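Local structure of phosphotriesterase, putative (Deinococcus radiodurans, 4J35) at residues Ala3-Leu15 against Leu79-Cys92. The protein probably acts as a metal-dependent lactonase of the phosphotriesterase family, binding two divalent metal ions per subunit, and serves here as a template engineered for organophosphate hydrolysis. The protein carries 7 engineered substitutions. Sequence-based numbering, arbitrary orientation.
Sequences AQTVTGAVAAAQL and LREVSEATGLQILC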
ATOM      1  N   ALA A   3       8.884   1.256 -13.875  1.00 47.02           N
ATOM      2  CA  ALA A   3       8.075   1.764 -12.767  1.00 46.14           C
ATOM      3  C   ALA A   3       8.194   3.269 -12.745  1.00 45.19           C
ATOM      4  O   ALA A   3       9.282   3.810 -12.912  1.00 43.47           O
ATOM      5  CB  ALA A   3       8.572   1.199 -11.453  1.00 37.68           C
ATOM      6  N   GLN A   4       7.086   3.964 -12.521  1.00 45.06           N
ATOM      7  CA  GLN A   4       7.175   5.402 -12.375  1.00 43.13           C
ATOM      8  C   GLN A   4       7.401   5.761 -10.905  1.00 42.10           C
ATOM      9  O   GLN A   4       6.494   5.628 -10.099  1.00 39.12           O
ATOM     10  CB  GLN A   4       5.902   6.059 -12.912  1.00 52.01           C
ATOM     11  CG  GLN A   4       6.067   7.534 -13.200  1.00 50.40           C
ATOM     12  CD  GLN A   4       7.114   7.819 -14.259  1.00 60.21           C
ATOM     13  OE1 GLN A   4       7.372   6.993 -15.145  1.00 52.28           O
ATOM     14  NE2 GLN A   4       7.721   8.990 -14.177  1.00 49.72           N
ATOM     15  N   THR A   5       8.607   6.212 -10.562  1.00 43.91           N
ATOM     16  CA  THR A   5       8.915   6.620  -9.189  1.00 41.73           C
ATOM     17  C   THR A   5       8.884   8.127  -9.103  1.00 39.62           C
ATOM     18  O   THR A   5       8.727   8.808 -10.112  1.00 42.01           O
ATOM     19  CB  THR A   5      10.317   6.158  -8.723  1.00 42.82           C
ATOM     20  OG1 THR A   5      11.313   7.080  -9.194  1.00 39.49           O
ATOM     21  CG2 THR A   5      10.614   4.781  -9.208  1.00 44.09           C
ATOM     22  N   VAL A   6       9.018   8.655  -7.896  1.00 37.20           N
ATOM     23  CA  VAL A   6       8.922  10.093  -7.688  1.00 38.80           C
ATOM     24  C   VAL A   6      10.188  10.812  -8.194  1.00 45.09           C
ATOM     25  O   VAL A   6      10.207  12.039  -8.279  1.00 45.14           O
ATOM     26  CB  VAL A   6       8.650  10.440  -6.186  1.00 45.30           C
ATOM     27  CG1 VAL A   6       7.343   9.784  -5.708  1.00 42.10           C
ATOM     28  CG2 VAL A   6       9.814  10.012  -5.297  1.00 44.10           C
ATOM     29  N   THR A   7      11.232  10.054  -8.535  1.00 45.64           N
ATOM     30  CA  THR A   7      12.410  10.626  -9.188  1.00 49.10           C
ATOM     31  C   THR A   7      12.528  10.259 -10.677  1.00 56.30           C
ATOM     32  O   THR A   7      13.592  10.430 -11.274  1.00 61.66           O
ATOM     33  CB  THR A   7      13.720  10.170  -8.520  1.00 42.20           C
ATOM     34  OG1 THR A   7      13.758   8.735  -8.465  1.00 44.79           O
ATOM     35  CG2 THR A   7      13.862  10.756  -7.127  1.00 42.74           C
ATOM     36  N   GLY A   8      11.452   9.752 -11.270  1.00 52.25           N
ATOM     37  CA  GLY A   8      11.462   9.400 -12.684  1.00 48.69           C
ATOM     38  C   GLY A   8      11.302   7.910 -12.909  1.00 49.68           C
ATOM     39  O   GLY A   8      11.215   7.139 -11.958  1.00 46.31           O
ATOM     40  N   ALA A   9      11.273   7.499 -14.170  1.00 57.29           N
ATOM     41  CA  ALA A   9      11.058   6.100 -14.519  1.00 47.24           C
ATOM     42  C   ALA A   9      12.275   5.256 -14.187  1.00 50.60           C
ATOM     43  O   ALA A   9      13.409   5.730 -14.265  1.00 57.78           O
ATOM     44  CB  ALA A   9      10.727   5.978 -15.995  1.00 58.62           C
ATOM     45  N   VAL A  10      12.025   4.000 -13.822  1.00 45.32           N
ATOM     46  CA  VAL A  10      13.077   3.099 -13.352  1.00 54.11           C
ATOM     47  C   VAL A  10      12.861   1.709 -13.927  1.00 50.74           C
ATOM     48  O   VAL A  10      11.739   1.216 -13.946  1.00 47.46           O
ATOM     49  CB  VAL A  10      13.080   3.001 -11.817  1.00 47.94           C
ATOM     50  CG1 VAL A  10      13.920   1.834 -11.356  1.00 53.25           C
ATOM     51  CG2 VAL A  10      13.590   4.283 -11.224  1.00 52.81           C
ATOM     52  N   ALA A  11      13.929   1.067 -14.400  1.00 49.62           N
ATOM     53  CA  ALA A  11      13.795  -0.250 -14.998  1.00 57.11           C
ATOM     54  C   ALA A  11      13.302  -1.286 -13.988  1.00 45.02           C
ATOM     55  O   ALA A  11      13.721  -1.301 -12.850  1.00 46.09           O
ATOM     56  CB  ALA A  11      15.125  -0.692 -15.600  1.00 58.99           C
ATOM     57  N   ALA A  12      12.406  -2.159 -14.419  1.00 39.78           N
ATOM     58  CA  ALA A  12      11.946  -3.255 -13.572  1.00 47.41           C
ATOM     59  C   ALA A  12      13.083  -3.984 -12.836  1.00 54.26           C
ATOM     60  O   ALA A  12      12.944  -4.311 -11.654  1.00 46.27           O
ATOM     61  CB  ALA A  12      11.125  -4.235 -14.398  1.00 47.51           C
ATOM     62  N   ALA A  13      14.206  -4.245 -13.514  1.00 55.13           N
ATOM     63  CA  ALA A  13      15.311  -4.966 -12.873  1.00 56.65           C
ATOM     64  C   ALA A  13      16.064  -4.120 -11.846  1.00 55.09           C
ATOM     65  O   ALA A  13      16.856  -4.656 -11.072  1.00 56.68           O
ATOM     66  CB  ALA A  13      16.283  -5.526 -13.918  1.00 57.50           C
ATOM     67  N   GLN A  14      15.824  -2.809 -11.839  1.00 49.81           N
ATOM     68  CA  GLN A  14      16.443  -1.912 -10.852  1.00 53.79           C
ATOM     69  C   GLN A  14      15.591  -1.660  -9.605  1.00 50.29           C
ATOM     70  O   GLN A  14      16.010  -0.908  -8.726  1.00 43.38           O
ATOM     71  CB  GLN A  14      16.778  -0.549 -11.477  1.00 53.99           C
ATOM     72  CG  GLN A  14      17.877  -0.598 -12.474  1.00 68.33           C
ATOM     73  CD  GLN A  14      18.985  -1.521 -12.026  1.00 74.79           C
ATOM     74  OE1 GLN A  14      19.653  -1.284 -11.005  1.00 75.31           O
ATOM     75  NE2 GLN A  14      19.172  -2.607 -12.775  1.00 71.30           N
ATOM     76  N   LEU A  15      14.416  -2.277  -9.508  1.00 45.77           N
ATOM     77  CA  LEU A  15      13.583  -2.070  -8.312  1.00 45.90           C
ATOM     78  C   LEU A  15      14.192  -2.747  -7.088  1.00 43.60           C
ATOM     79  O   LEU A  15      14.152  -2.216  -5.980  1.00 41.01           O
ATOM     80  CB  LEU A  15      12.157  -2.591  -8.532  1.00 45.97           C
ATOM     81  CG  LEU A  15      11.300  -1.842  -9.553  1.00 46.73           C
ATOM     82  CD1 LEU A  15       9.871  -2.425  -9.591  1.00 48.02           C
ATOM     83  CD2 LEU A  15      11.260  -0.352  -9.250  1.00 50.61           C
ATOM     84  N   LEU A  79       8.217  13.177  -0.631  1.00 31.49           N
ATOM     85  CA  LEU A  79       8.756  11.870  -0.989  1.00 30.61           C
ATOM     86  C   LEU A  79       9.965  11.976  -1.929  1.00 42.79           C
ATOM     87  O   LEU A  79      10.918  11.212  -1.808  1.00 39.73           O
ATOM     88  CB  LEU A  79       7.682  11.023  -1.679  1.00 38.09           C
ATOM     89  CG  LEU A  79       6.414  10.722  -0.881  1.00 34.67           C
ATOM     90  CD1 LEU A  79       5.532   9.832  -1.733  1.00 32.83           C
ATOM     91  CD2 LEU A  79       6.697  10.047   0.454  1.00 33.59           C
ATOM     92  N   ARG A  80       9.927  12.910  -2.878  1.00 37.33           N
ATOM     93  CA  ARG A  80      11.084  13.126  -3.764  1.00 41.35           C
ATOM     94  C   ARG A  80      12.309  13.619  -3.000  1.00 37.90           C
ATOM     95  O   ARG A  80      13.428  13.177  -3.270  1.00 41.02           O
ATOM     96  CB  ARG A  80      10.740  14.104  -4.891  1.00 42.50           C
ATOM     97  CG  ARG A  80      11.888  14.351  -5.867  1.00 49.60           C
ATOM     98  CD  ARG A  80      11.389  14.951  -7.174  1.00 53.01           C
ATOM     99  NE  ARG A  80      10.878  16.302  -6.981  1.00 61.19           N
ATOM    100  CZ  ARG A  80      10.369  17.063  -7.944  1.00 50.54           C
ATOM    101  NH1 ARG A  80      10.291  16.615  -9.187  1.00 60.61           N
ATOM    102  NH2 ARG A  80       9.931  18.279  -7.654  1.00 60.90           N
ATOM    103  N   GLU A  81      12.110  14.493  -2.022  1.00 41.82           N
ATOM    104  CA  GLU A  81      13.227  14.933  -1.188  1.00 43.10           C
ATOM    105  C   GLU A  81      13.880  13.768  -0.476  1.00 55.10           C
ATOM    106  O   GLU A  81      15.107  13.701  -0.393  1.00 46.69           O
ATOM    107  CB  GLU A  81      12.780  15.911  -0.109  1.00 46.61           C
ATOM    108  CG  GLU A  81      12.377  17.262  -0.583  1.00 53.69           C
ATOM    109  CD  GLU A  81      12.034  18.169   0.583  1.00 60.91           C
ATOM    110  OE1 GLU A  81      12.891  18.350   1.486  1.00 64.00           O
ATOM    111  OE2 GLU A  81      10.904  18.692   0.597  1.00 65.91           O
ATOM    112  N   VAL A  82      13.058  12.880   0.082  1.00 42.94           N
ATOM    113  CA  VAL A  82      13.573  11.734   0.828  1.00 38.31           C
ATOM    114  C   VAL A  82      14.343  10.804  -0.116  1.00 40.85           C
ATOM    115  O   VAL A  82      15.417  10.322   0.224  1.00 44.59           O
ATOM    116  CB  VAL A  82      12.423  10.961   1.513  1.00 37.68           C
ATOM    117  CG1 VAL A  82      12.943   9.705   2.184  1.00 36.51           C
ATOM    118  CG2 VAL A  82      11.712  11.861   2.526  1.00 41.23           C
ATOM    119  N   SER A  83      13.780  10.555  -1.303  1.00 43.53           N
ATOM    120  CA  SER A  83      14.422   9.707  -2.309  1.00 40.25           C
ATOM    121  C   SER A  83      15.750  10.269  -2.804  1.00 44.90           C
ATOM    122  O   SER A  83      16.742   9.544  -2.896  1.00 49.46           O
ATOM    123  CB  SER A  83      13.489   9.507  -3.522  1.00 39.60           C
ATOM    124  OG  SER A  83      14.085   8.622  -4.472  1.00 40.21           O
ATOM    125  N   GLU A  84      15.760  11.555  -3.136  1.00 47.88           N
ATOM    126  CA  GLU A  84      16.964  12.211  -3.643  1.00 52.88           C
ATOM    127  C   GLU A  84      18.047  12.332  -2.571  1.00 52.09           C
ATOM    128  O   GLU A  84      19.242  12.392  -2.881  1.00 51.58           O
ATOM    129  CB  GLU A  84      16.628  13.602  -4.200  1.00 59.29           C
ATOM    130  CG  GLU A  84      15.803  13.593  -5.492  1.00 61.35           C
ATOM    131  CD  GLU A  84      15.452  14.999  -5.996  1.00 59.66           C
ATOM    132  OE1 GLU A  84      15.689  15.979  -5.259  1.00 65.50           O
ATOM    133  OE2 GLU A  84      14.945  15.120  -7.136  1.00 65.26           O
ATOM    134  N   ALA A  85      17.649  12.360  -1.303  1.00 48.31           N
ATOM    135  CA  ALA A  85      18.629  12.454  -0.228  1.00 53.35           C
ATOM    136  C   ALA A  85      19.306  11.101   0.070  1.00 56.52           C
ATOM    137  O   ALA A  85      20.439  11.069   0.521  1.00 57.04           O
ATOM    138  CB  ALA A  85      17.980  13.018   1.026  1.00 51.34           C
ATOM    139  N   THR A  86      18.628   9.986  -0.205  1.00 38.23           N
ATOM    140  CA  THR A  86      19.110   8.684   0.246  1.00 43.03           C
ATOM    141  C   THR A  86      19.388   7.677  -0.851  1.00 47.78           C
ATOM    142  O   THR A  86      20.135   6.719  -0.638  1.00 50.20           O
ATOM    143  CB  THR A  86      18.085   8.039   1.169  1.00 45.23           C
ATOM    144  OG1 THR A  86      16.885   7.798   0.426  1.00 49.10           O
ATOM    145  CG2 THR A  86      17.784   8.954   2.338  1.00 40.66           C
ATOM    146  N   GLY A  87      18.762   7.864  -2.005  1.00 48.18           N
ATOM    147  CA  GLY A  87      18.842   6.899  -3.078  1.00 48.57           C
ATOM    148  C   GLY A  87      17.771   5.831  -2.996  1.00 52.43           C
ATOM    149  O   GLY A  87      17.699   4.979  -3.867  1.00 45.18           O
ATOM    150  N   LEU A  88      16.943   5.859  -1.956  1.00 48.51           N
ATOM    151  CA  LEU A  88      15.815   4.943  -1.879  1.00 40.90           C
ATOM    152  C   LEU A  88      14.778   5.330  -2.947  1.00 42.46           C
ATOM    153  O   LEU A  88      14.392   6.491  -3.059  1.00 44.33           O
ATOM    154  CB  LEU A  88      15.159   5.000  -0.498  1.00 45.85           C
ATOM    155  CG  LEU A  88      13.991   4.022  -0.294  1.00 36.24           C
ATOM    156  CD1 LEU A  88      14.550   2.622  -0.101  1.00 38.35           C
ATOM    157  CD2 LEU A  88      13.132   4.398   0.834  1.00 33.05           C
ATOM    158  N   GLN A  89      14.353   4.353  -3.738  1.00 41.26           N
ATOM    159  CA  GLN A  89      13.342   4.572  -4.763  1.00 40.73           C
ATOM    160  C   GLN A  89      11.954   4.516  -4.129  1.00 35.26           C
ATOM    161  O   GLN A  89      11.666   3.615  -3.335  1.00 36.63           O
ATOM    162  CB  GLN A  89      13.493   3.535  -5.882  1.00 36.11           C
ATOM    163  CG  GLN A  89      14.765   3.795  -6.702  1.00 42.00           C
ATOM    164  CD  GLN A  89      15.217   2.653  -7.611  1.00 51.64           C
ATOM    165  OE1 GLN A  89      14.927   1.479  -7.382  1.00 47.23           O
ATOM    166  NE2 GLN A  89      15.959   3.011  -8.647  1.00 47.33           N
ATOM    167  N   ILE A  90      11.110   5.481  -4.492  1.00 32.08           N
ATOM    168  CA  ILE A  90       9.770   5.612  -3.914  1.00 27.54           C
ATOM    169  C   ILE A  90       8.719   5.772  -5.009  1.00 34.37           C
ATOM    170  O   ILE A  90       8.827   6.632  -5.882  1.00 35.15           O
ATOM    171  CB  ILE A  90       9.688   6.773  -2.904  1.00 35.26           C
ATOM    172  CG1 ILE A  90      10.778   6.602  -1.819  1.00 44.63           C
ATOM    173  CG2 ILE A  90       8.298   6.822  -2.270  1.00 36.02           C
ATOM    174  CD1 ILE A  90      10.831   7.732  -0.713  1.00 32.18           C
ATOM    175  N   LEU A  91       7.710   4.919  -4.981  1.00 31.69           N
ATOM    176  CA  LEU A  91       6.564   5.114  -5.866  1.00 32.24           C
ATOM    177  C   LEU A  91       5.470   5.759  -5.035  1.00 30.52           C
ATOM    178  O   LEU A  91       5.346   5.426  -3.876  1.00 36.17           O
ATOM    179  CB  LEU A  91       6.050   3.776  -6.415  1.00 32.40           C
ATOM    180  CG  LEU A  91       6.771   3.069  -7.571  1.00 37.51           C
ATOM    181  CD1 LEU A  91       8.094   2.482  -7.133  1.00 35.69           C
ATOM    182  CD2 LEU A  91       5.864   1.983  -8.137  1.00 33.80           C
ATOM    183  N   CYS A  92       4.656   6.653  -5.603  1.00 29.78           N
ATOM    184  CA  CYS A  92       3.514   7.170  -4.862  1.00 28.04           C
ATOM    185  C   CYS A  92       2.223   6.823  -5.561  1.00 33.64           C
ATOM    186  O   CYS A  92       2.250   6.351  -6.680  1.00 32.91           O
ATOM    187  CB  CYS A  92       3.613   8.681  -4.622  1.00 37.19           C
ATOM    188  SG  CYS A  92       3.384   9.721  -6.048  1.00 39.27           S
TER
HETATM  189  O   HOH W   1       5.698   7.738  -8.242  1.00 34.61           O
HETATM  190  O   HOH W   2      10.464  13.582 -10.216  1.00 43.47           O
HETATM  191  O   HOH W   3      12.279   7.438  -6.432  1.00 37.10           O
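Ile90 O accepts a direct hydrogen bond from Val6 N at 2.9 Å; a C=O...N angle of 179° puts the donor almost straight ahead of the carbonyl. Thr5 CB closes on the same oxygen at 3.2 Å. The two strands cross nearly at right angles (100°), which excludes continuous sheet pairing; two waters extend the join instead. One links Gln4 O to Cys92 N, while another, 2.9 Å from Ser83 OG and also bound to Thr7 OG1, accepts from Ile90 N. Ser83 OG in turn donates to Leu88 O, tying the helix to the segment entering strand 89-91.

Val6 is the main apolar wedge. With CG1 anti to its carbonyl carbon (chi1 -59°), its branches divide: CG1 reaches Cys92 SG at 4.0 Å and Leu79 CB, whereas CG2 lies against Arg80 CA at 3.7 Å and the CB atoms of Ile90 and Ser83. Ile137 also touches Val6 and Arg80. Further out, Thr7 CG2 packs on Glu84 CG at 3.8 Å as the two side chains run past each other in opposite senses.

The tip carrying Val6 is braced internally: Thr5 OG1 accepts from Thr7 N, an ST turn, and donates to a lone pair of Gly8 O. Backbone bonds in both directions between Thr5 and Gly8 close the type I turn of an N-terminal beta-hairpin, which these side-chain bonds reinforce and whose tip packs against helix 76-86 and strand 89-91 of the phosphotriesterase-family TIM barrel.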